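Local coordinates for cellulase (Xanthomonas axonopodis pv. citri, PDB 4W7W), which probably hydrolyses internal beta-1,4-glycosidic bonds of cellulose, as a family 5 glycoside hydrolase with an (alpha/beta)8-barrel fold, at residues Asp108-Ala113 and Leu151-Asn156. Numbering follows the deposited sequence.
With BGC (beta-D-glucopyranose), chain C.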
ATOM      1  N   ASP A 108       2.597  -2.908  -5.143  1.00  4.83           N
ATOM      2  CA  ASP A 108       1.728  -3.442  -4.083  1.00  5.00           C
ATOM      3  C   ASP A 108       1.190  -4.794  -4.502  1.00  4.86           C
ATOM      4  O   ASP A 108       0.309  -4.885  -5.345  1.00  5.32           O
ATOM      5  CB  ASP A 108       0.574  -2.462  -3.820  1.00  5.06           C
ATOM      6  CG  ASP A 108      -0.636  -3.088  -3.172  1.00  4.85           C
ATOM      7  OD1 ASP A 108      -0.518  -4.107  -2.462  1.00  5.46           O
ATOM      8  OD2 ASP A 108      -1.730  -2.507  -3.432  1.00  5.47           O
ATOM      9  N   LEU A 109       1.768  -5.845  -3.917  1.00  4.66           N
ATOM     10  CA  LEU A 109       1.269  -7.209  -4.116  1.00  5.18           C
ATOM     11  C   LEU A 109      -0.054  -7.308  -3.342  1.00  4.83           C
ATOM     12  O   LEU A 109      -0.062  -7.451  -2.114  1.00  5.37           O
ATOM     13  CB  LEU A 109       2.279  -8.232  -3.616  1.00  5.17           C
ATOM     14  CG  LEU A 109       1.995  -9.667  -4.075  1.00  6.03           C
ATOM     15  CD1 LEU A 109       2.310  -9.841  -5.550  1.00  6.17           C
ATOM     16  CD2 LEU A 109       2.819 -10.636  -3.247  1.00  6.12           C
ATOM     17  N   HIS A 110      -1.168  -7.147  -4.049  1.00  5.15           N
ATOM     18  CA  HIS A 110      -2.417  -6.771  -3.405  1.00  5.29           C
ATOM     19  C   HIS A 110      -3.234  -8.004  -3.041  1.00  5.75           C
ATOM     20  O   HIS A 110      -4.299  -8.247  -3.604  1.00  6.48           O
ATOM     21  CB  HIS A 110      -3.188  -5.813  -4.302  1.00  5.38           C
ATOM     22  CG  HIS A 110      -4.214  -4.991  -3.581  1.00  5.70           C
ATOM     23  ND1 HIS A 110      -3.914  -3.772  -3.010  1.00  5.90           N
ATOM     24  CD2 HIS A 110      -5.532  -5.194  -3.367  1.00  6.23           C
ATOM     25  CE1 HIS A 110      -5.011  -3.258  -2.488  1.00  6.24           C
ATOM     26  NE2 HIS A 110      -6.008  -4.097  -2.693  1.00  6.53           N
ATOM     27  N   ASN A 111      -2.710  -8.784  -2.084  1.00  5.55           N
ATOM     28  CA  ASN A 111      -3.146 -10.170  -1.948  1.00  6.03           C
ATOM     29  C   ASN A 111      -3.673 -10.632  -0.603  1.00  6.28           C
ATOM     30  O   ASN A 111      -4.097 -11.776  -0.507  1.00  7.26           O
ATOM     31  CB  ASN A 111      -2.056 -11.128  -2.464  1.00  6.16           C
ATOM     32  CG  ASN A 111      -2.228 -11.402  -3.916  1.00  6.40           C
ATOM     33  OD1 ASN A 111      -1.924 -10.544  -4.756  1.00  7.02           O
ATOM     34  ND2 ASN A 111      -2.827 -12.539  -4.232  1.00  7.38           N
ATOM     35  N   TYR A 112      -3.665  -9.805   0.446  1.00  6.01           N
ATOM     36  CA  TYR A 112      -4.329 -10.178   1.698  1.00  6.71           C
ATOM     37  C   TYR A 112      -3.766 -11.466   2.308  1.00  6.95           C
ATOM     38  O   TYR A 112      -4.469 -12.191   3.012  1.00  7.80           O
ATOM     39  CB  TYR A 112      -5.849 -10.287   1.519  1.00  7.36           C
ATOM     40  CG  TYR A 112      -6.492  -9.060   0.908  1.00  7.65           C
ATOM     41  CD1 TYR A 112      -6.895  -8.012   1.694  1.00  8.01           C
ATOM     42  CD2 TYR A 112      -6.673  -8.942  -0.474  1.00  8.58           C
ATOM     43  CE1 TYR A 112      -7.483  -6.882   1.152  1.00  9.23           C
ATOM     44  CE2 TYR A 112      -7.250  -7.815  -1.035  1.00  8.82           C
ATOM     45  CZ  TYR A 112      -7.659  -6.789  -0.215  1.00  8.97           C
ATOM     46  OH  TYR A 112      -8.247  -5.671  -0.771  1.00 10.73           O
ATOM     47  N   ALA A 113      -2.486 -11.717   2.057  1.00  6.91           N
ATOM     48  CA  ALA A 113      -1.800 -12.928   2.493  1.00  7.63           C
ATOM     49  C   ALA A 113      -2.444 -14.206   1.964  1.00  7.91           C
ATOM     50  O   ALA A 113      -2.408 -15.252   2.616  1.00  9.08           O
ATOM     51  CB  ALA A 113      -1.640 -12.953   4.013  1.00  7.56           C
ATOM     52  N   LEU A 151       5.341  -5.294   0.239  1.00  4.70           N
ATOM     53  CA  LEU A 151       5.332  -6.755   0.371  1.00  5.00           C
ATOM     54  C   LEU A 151       3.977  -7.432   0.266  1.00  5.04           C
ATOM     55  O   LEU A 151       3.870  -8.495  -0.335  1.00  5.34           O
ATOM     56  CB  LEU A 151       5.969  -7.175   1.688  1.00  5.39           C
ATOM     57  CG  LEU A 151       7.420  -6.753   1.900  1.00  6.01           C
ATOM     58  CD1 LEU A 151       7.951  -7.436   3.148  1.00  7.02           C
ATOM     59  CD2 LEU A 151       8.271  -7.047   0.662  1.00  7.17           C
ATOM     60  N   MET A 152       2.953  -6.874   0.914  1.00  4.92           N
ATOM     61  CA  MET A 152       1.667  -7.550   0.910  1.00  4.97           C
ATOM     62  C   MET A 152       0.573  -6.619   1.365  1.00  4.69           C
ATOM     63  O   MET A 152       0.646  -6.059   2.460  1.00  5.56           O
ATOM     64  CB  MET A 152       1.679  -8.742   1.873  1.00  5.46           C
ATOM     65  CG  MET A 152       0.392  -9.542   1.894  1.00  5.72           C
ATOM     66  SD  MET A 152      -0.084 -10.259   0.309  1.00  6.38           S
ATOM     67  CE  MET A 152       1.233 -11.456   0.097  1.00  7.26           C
ATOM     68  N   ASN A 153      -0.479  -6.489   0.576  1.00  4.64           N
ATOM     69  CA  ASN A 153      -1.614  -5.694   1.008  1.00  4.84           C
ATOM     70  C   ASN A 153      -2.383  -6.414   2.109  1.00  5.02           C
ATOM     71  O   ASN A 153      -2.883  -7.519   1.887  1.00  5.75           O
ATOM     72  CB  ASN A 153      -2.561  -5.413  -0.130  1.00  4.95           C
ATOM     73  CG  ASN A 153      -3.675  -4.505   0.307  1.00  4.99           C
ATOM     74  OD1 ASN A 153      -3.412  -3.359   0.672  1.00  5.47           O
ATOM     75  ND2 ASN A 153      -4.898  -4.989   0.306  1.00  5.63           N
ATOM     76  N   GLU A 154      -2.526  -5.762   3.265  1.00  5.05           N
ATOM     77  CA  GLU A 154      -3.468  -6.192   4.324  1.00  5.08           C
ATOM     78  C   GLU A 154      -3.469  -7.696   4.633  1.00  5.07           C
ATOM     79  O   GLU A 154      -4.500  -8.370   4.522  1.00  5.35           O
ATOM     80  CB  GLU A 154      -4.883  -5.700   4.018  1.00  5.20           C
ATOM     81  CG  GLU A 154      -4.929  -4.187   3.970  1.00  5.42           C
ATOM     82  CD  GLU A 154      -6.327  -3.623   3.868  1.00  6.17           C
ATOM     83  OE1 GLU A 154      -7.287  -4.409   3.838  1.00  8.23           O
ATOM     84  OE2 GLU A 154      -6.444  -2.365   3.817  1.00  7.29           O
ATOM     85  N   PRO A 155      -2.327  -8.236   5.073  1.00  5.40           N
ATOM     86  CA  PRO A 155      -2.389  -9.574   5.657  1.00  5.57           C
ATOM     87  C   PRO A 155      -3.455  -9.626   6.753  1.00  5.42           C
ATOM     88  O   PRO A 155      -3.647  -8.663   7.486  1.00  5.79           O
ATOM     89  CB  PRO A 155      -0.998  -9.759   6.280  1.00  5.78           C
ATOM     90  CG  PRO A 155      -0.116  -8.738   5.626  1.00  5.81           C
ATOM     91  CD  PRO A 155      -1.039  -7.580   5.333  1.00  5.61           C
ATOM     92  N   ASN A 156      -4.143 -10.754   6.846  1.00  5.88           N
ATOM     93  CA  ASN A 156      -5.119 -10.999   7.901  1.00  6.02           C
ATOM     94  C   ASN A 156      -5.303 -12.513   7.943  1.00  6.18           C
ATOM     95  O   ASN A 156      -4.844 -13.216   7.044  1.00  6.97           O
ATOM     96  CB  ASN A 156      -6.435 -10.281   7.591  1.00  6.78           C
ATOM     97  CG  ASN A 156      -7.096 -10.782   6.338  1.00  7.63           C
ATOM     98  OD1 ASN A 156      -6.752 -10.367   5.201  1.00  9.79           O
ATOM     99  ND2 ASN A 156      -8.006 -11.685   6.498  1.00  6.73           N
TER
HETATM  100  C2  BGC C   3     -12.090  -5.193   5.030  1.00 17.18           C
HETATM  101  C3  BGC C   3     -11.120  -5.042   3.866  1.00 16.18           C
HETATM  102  C4  BGC C   3     -10.504  -3.647   3.843  1.00 15.52           C
HETATM  103  C5  BGC C   3      -9.928  -3.311   5.213  1.00 14.71           C
HETATM  104  C6  BGC C   3      -9.466  -1.867   5.292  1.00 14.46           C
HETATM  105  C1  BGC C   3     -11.385  -4.808   6.316  1.00 15.43           C
HETATM  106  O2  BGC C   3     -12.556  -6.542   5.148  1.00 20.51           O
HETATM  107  O3  BGC C   3     -11.815  -5.275   2.641  1.00 20.20           O
HETATM  108  O4  BGC C   3      -9.520  -3.546   2.811  1.00 14.46           O
HETATM  109  O5  BGC C   3     -10.923  -3.463   6.224  1.00 14.11           O
HETATM  110  O6  BGC C   3      -8.989  -1.557   6.605  1.00 14.89           O
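L109 O accepts a hydrogen bond from N153 N at 2.9 Å, tying the end of strand 104-109 to the loop that follows the neighbouring parallel strand 147-150. The two segments continue side by side: the CA atoms of H110 and N153 are 4.6 Å apart, and a weak, bent bond from Y112 N to N153 O carries the pairing on. H110 centres an inverse gamma turn, closed by a weak bond from N111 N to L109 O, so that this carbonyl serves both segments. The M152 side chain leaves pointing away from 108-113 and bends at chi2 and chi3, which brings SD and CE back to it; SD takes a weak hydrogen bond from A113 N at 3.3 Å, while CE rests against L109 CD2. N153 reaches out with CG anti to its backbone N (chi1 -176°), which lays its amide over one face of the H110 imidazole, the planes 10° apart. N153 ND2, which lies over the imidazole, also stands 3.2 Å above the plane of the Y112 ring, offset toward the rim, with the amide almost perpendicular to that ring. R67 NH2 hydrogen-bonds N153 OD1, which fixes which way round the amide lies and leaves ND2 turned toward Y112. In the plane of the imidazole, H110 ND1 donates to the syn lone pair of D108 OD2 at 2.6 Å, which sets the ring's rotation. E154, extended beyond CG, runs alongside Y112 and accepts a hydrogen bond from O4 of the bound glucose on OE1 (2.6 Å), while H224 holds OE2. The Asn-Glu-Pro run 153-155 matches the family 5 signature in which the glutamate is the acid/base, a role E154 would probably share. H110 and E154 belong to two separate glycan sites, so the contact lies between the bound sugar segments; the D108 bond and the N153 stack together hold the H110 ring where it meets another glucose unit.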